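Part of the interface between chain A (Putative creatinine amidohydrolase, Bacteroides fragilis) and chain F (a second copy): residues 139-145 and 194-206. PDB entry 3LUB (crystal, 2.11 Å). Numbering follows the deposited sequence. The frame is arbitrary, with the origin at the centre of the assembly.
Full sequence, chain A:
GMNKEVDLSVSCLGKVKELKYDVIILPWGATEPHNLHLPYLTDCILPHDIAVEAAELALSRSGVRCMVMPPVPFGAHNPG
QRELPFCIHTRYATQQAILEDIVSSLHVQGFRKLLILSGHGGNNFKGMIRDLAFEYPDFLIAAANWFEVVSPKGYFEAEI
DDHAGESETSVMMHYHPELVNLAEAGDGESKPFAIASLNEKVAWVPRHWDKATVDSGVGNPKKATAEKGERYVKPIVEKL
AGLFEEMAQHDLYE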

# COMPACT_ATOMS: atom_id res chain seq x y z
N PHE A 139 -2.75 -15.89 18.43
CA PHE A 139 -4.04 -16.02 17.76
C PHE A 139 -3.90 -17.20 16.79
O PHE A 139 -3.15 -17.13 15.83
CB PHE A 139 -4.42 -14.70 17.01
CG PHE A 139 -5.88 -14.61 16.58
CD1 PHE A 139 -6.33 -15.23 15.43
CD2 PHE A 139 -6.81 -13.89 17.32
CE1 PHE A 139 -7.71 -15.16 15.03
CE2 PHE A 139 -8.17 -13.84 16.94
CZ PHE A 139 -8.60 -14.48 15.79
N LEU A 140 -4.60 -18.29 17.08
CA LEU A 140 -4.64 -19.43 16.18
C LEU A 140 -5.66 -19.24 15.05
O LEU A 140 -6.85 -19.03 15.31
CB LEU A 140 -5.03 -20.68 16.95
CG LEU A 140 -5.06 -22.03 16.22
CD1 LEU A 140 -3.66 -22.36 15.72
CD2 LEU A 140 -5.61 -23.12 17.15
N ILE A 141 -5.18 -19.31 13.81
CA ILE A 141 -6.06 -19.31 12.64
C ILE A 141 -5.83 -20.59 11.81
O ILE A 141 -4.67 -20.87 11.39
CB ILE A 141 -5.80 -18.08 11.72
CG1 ILE A 141 -5.69 -16.79 12.54
CG2 ILE A 141 -6.86 -17.96 10.68
CD1 ILE A 141 -5.60 -15.54 11.69
N ALA A 142 -6.91 -21.36 11.60
CA ALA A 142 -6.92 -22.50 10.66
C ALA A 142 -7.79 -22.17 9.48
O ALA A 142 -8.62 -21.30 9.55
CB ALA A 142 -7.43 -23.81 11.34
N ALA A 143 -7.57 -22.86 8.37
CA ALA A 143 -8.40 -22.71 7.19
C ALA A 143 -8.70 -24.07 6.60
O ALA A 143 -7.87 -24.97 6.64
CB ALA A 143 -7.72 -21.83 6.16
N ALA A 144 -9.91 -24.22 6.05
CA ALA A 144 -10.33 -25.41 5.33
C ALA A 144 -11.36 -25.05 4.26
O ALA A 144 -12.13 -24.10 4.44
CB ALA A 144 -10.95 -26.44 6.30
N ASN A 145 -11.38 -25.80 3.17
CA ASN A 145 -12.51 -25.76 2.27
C ASN A 145 -13.51 -26.78 2.79
O ASN A 145 -13.11 -27.92 3.02
CB ASN A 145 -12.11 -26.17 0.85
CG ASN A 145 -11.30 -25.10 0.11
OD1 ASN A 145 -11.77 -23.97 -0.10
ND2 ASN A 145 -10.11 -25.48 -0.36
N ALA F 194 -1.10 -31.22 18.84
CA ALA F 194 -1.91 -31.82 19.91
C ALA F 194 -3.41 -31.81 19.57
O ALA F 194 -4.23 -32.41 20.31
CB ALA F 194 -1.66 -31.09 21.23
N ILE F 195 -3.77 -31.11 18.48
CA ILE F 195 -5.14 -31.07 17.94
C ILE F 195 -5.27 -32.12 16.80
O ILE F 195 -4.84 -31.87 15.70
CB ILE F 195 -5.49 -29.65 17.41
CG1 ILE F 195 -5.48 -28.66 18.58
CG2 ILE F 195 -6.83 -29.65 16.66
CD1 ILE F 195 -5.43 -27.16 18.19
N ALA F 196 -5.86 -33.28 17.09
CA ALA F 196 -5.84 -34.44 16.16
C ALA F 196 -6.33 -34.11 14.74
O ALA F 196 -5.71 -34.49 13.76
CB ALA F 196 -6.67 -35.59 16.72
N SER F 197 -7.45 -33.39 14.65
CA SER F 197 -8.06 -32.99 13.38
C SER F 197 -7.09 -32.22 12.49
O SER F 197 -7.18 -32.30 11.27
CB SER F 197 -9.34 -32.19 13.62
OG SER F 197 -10.28 -32.97 14.36
N LEU F 198 -6.16 -31.49 13.10
CA LEU F 198 -5.13 -30.80 12.30
C LEU F 198 -4.10 -31.79 11.80
O LEU F 198 -3.59 -31.61 10.70
CB LEU F 198 -4.44 -29.67 13.06
CG LEU F 198 -5.28 -28.48 13.51
CD1 LEU F 198 -4.38 -27.42 14.12
CD2 LEU F 198 -6.15 -27.93 12.36
N ASN F 199 -3.79 -32.83 12.57
CA ASN F 199 -2.89 -33.88 12.07
C ASN F 199 -3.58 -34.66 10.93
O ASN F 199 -2.94 -35.01 9.93
CB ASN F 199 -2.43 -34.83 13.17
CG ASN F 199 -1.59 -34.14 14.23
OD1 ASN F 199 -0.78 -33.25 13.93
ND2 ASN F 199 -1.78 -34.54 15.46
N GLU F 200 -4.89 -34.86 11.06
CA GLU F 200 -5.70 -35.53 10.06
C GLU F 200 -5.96 -34.67 8.84
O GLU F 200 -6.45 -35.16 7.84
CB GLU F 200 -7.07 -35.93 10.63
CG GLU F 200 -7.06 -36.99 11.72
CD GLU F 200 -8.35 -36.95 12.58
OE1 GLU F 200 -9.38 -36.39 12.10
OE2 GLU F 200 -8.31 -37.46 13.73
N LYS F 201 -5.67 -33.37 8.93
CA LYS F 201 -5.85 -32.43 7.80
C LYS F 201 -7.30 -32.08 7.47
O LYS F 201 -7.62 -31.75 6.33
CB LYS F 201 -5.10 -32.90 6.55
CG LYS F 201 -3.61 -33.09 6.85
CD LYS F 201 -2.79 -33.42 5.63
CE LYS F 201 -1.32 -33.62 6.10
NZ LYS F 201 -0.38 -33.87 4.99
N VAL F 202 -8.17 -32.08 8.49
CA VAL F 202 -9.54 -31.52 8.35
C VAL F 202 -9.42 -30.01 8.04
O VAL F 202 -10.17 -29.48 7.23
CB VAL F 202 -10.41 -31.72 9.62
CG1 VAL F 202 -11.75 -30.95 9.50
CG2 VAL F 202 -10.59 -33.23 9.91
N ALA F 203 -8.47 -29.36 8.70
CA ALA F 203 -8.10 -27.98 8.40
C ALA F 203 -6.56 -27.81 8.45
O ALA F 203 -5.85 -28.69 8.91
CB ALA F 203 -8.81 -27.00 9.41
N TRP F 204 -6.07 -26.67 7.99
CA TRP F 204 -4.63 -26.37 7.92
C TRP F 204 -4.20 -25.24 8.85
O TRP F 204 -4.81 -24.15 8.83
CB TRP F 204 -4.28 -25.95 6.49
CG TRP F 204 -2.82 -25.64 6.31
CD1 TRP F 204 -1.83 -26.53 6.02
CD2 TRP F 204 -2.19 -24.36 6.43
NE1 TRP F 204 -0.62 -25.89 5.94
CE2 TRP F 204 -0.81 -24.56 6.20
CE3 TRP F 204 -2.66 -23.07 6.68
CZ2 TRP F 204 0.10 -23.50 6.21
CZ3 TRP F 204 -1.74 -22.03 6.71
CH2 TRP F 204 -0.40 -22.25 6.46
N VAL F 205 -3.17 -25.51 9.64
CA VAL F 205 -2.44 -24.54 10.45
C VAL F 205 -0.97 -24.74 10.06
O VAL F 205 -0.58 -25.85 9.69
CB VAL F 205 -2.69 -24.80 12.00
CG1 VAL F 205 -1.71 -23.99 12.92
CG2 VAL F 205 -4.09 -24.45 12.34
N PRO F 206 -0.16 -23.66 10.08
CA PRO F 206 1.27 -23.88 9.86
C PRO F 206 1.93 -24.60 11.05
O PRO F 206 1.61 -24.36 12.22
CB PRO F 206 1.83 -22.46 9.68
CG PRO F 206 0.88 -21.58 10.44
CD PRO F 206 -0.47 -22.23 10.29

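The two stretches meet through a short piece of antiparallel pairing, a strand of chain A against an extended segment of chain F, with small and branched apolar side chains packed beside it. Together they bury 364 Å² between them, and every direct contact is either backbone to backbone or made by an apolar side chain.

Phe A139 precedes the strand and takes no part: its side chain is out of reach of the chain F stretch. The contact begins at Leu A140, the first strand residue. Its CA-to-CB bond points sideways, but the side chain is long enough, with chi1 in t and chi2 in p, for its end to come nearer to chain F. There the two methyls find different partners: Leu A140 CD1 lies 3.8 Å from CG1 of Val F205, and Leu A140 CD2 lies 4.2 Å from CD1 of Ile F195. Leucine suits a place like this because its forked end can fill the space between two separate apolar groups. Ile F195 reaches it from the N-cap position of the short helix, where Ile F195 O also accepts a hydrogen bond from Leu F198 N at 2.9 Å; one residue thus serves the helix with its backbone and the interface with its side chain.

Ile A141 behaves differently. It is buried, as suits a branched apolar side chain, although the end of that side chain leads away from this contact. What it offers the partner is its backbone, with Ile A141 O 3.7 Å from CG2 of Val F205.

Ala A142 is buried, and its single methyl sits among three chain F side chains. Ala A142 CB is 3.5 Å from CG2 of Val F205, 4.0 Å from CB of Ala F203 and 4.4 Å from CD2 of Leu F198. The methyl fits where the backbones lie close, with Ala A142 CA 4.9 Å from Val F205 CA. Ala A142 CA also makes a CA-H...O contact with Trp F204 O at 3.2 Å, supplementing the conventional hydrogen bonds next door.

Those bonds belong to Ala A143, which pairs with Trp F204 in a single antiparallel bridge. Ala A143 N donates to Trp F204 O at 3.1 Å, and Trp F204 N donates to Ala A143 O at 2.8 Å; N-H...O angles of 153° and 163° make both well directed. No side-chain atom takes part in either hydrogen bond. The CA-to-CB bond of Ala A143 points sideways, and the closest approach of Ala A143 CB is 4.6 Å, to Trp F204 O.

At Ala A144 the CA-to-CB bond points toward chain F. Ala A144 CB lies 3.3 Å from Val F202 O and 3.8 Å from CB of Ala F203, whose own CA-to-CB bond points toward chain A. The two methyls meet side by side, and Ala A144 CA is 4.6 Å from Ala F203 CA.

Asn A145 closes the strand; its CA-to-CB bond points away, and its side-chain OD1 and ND2 are hydrogen-bonded elsewhere in the structure.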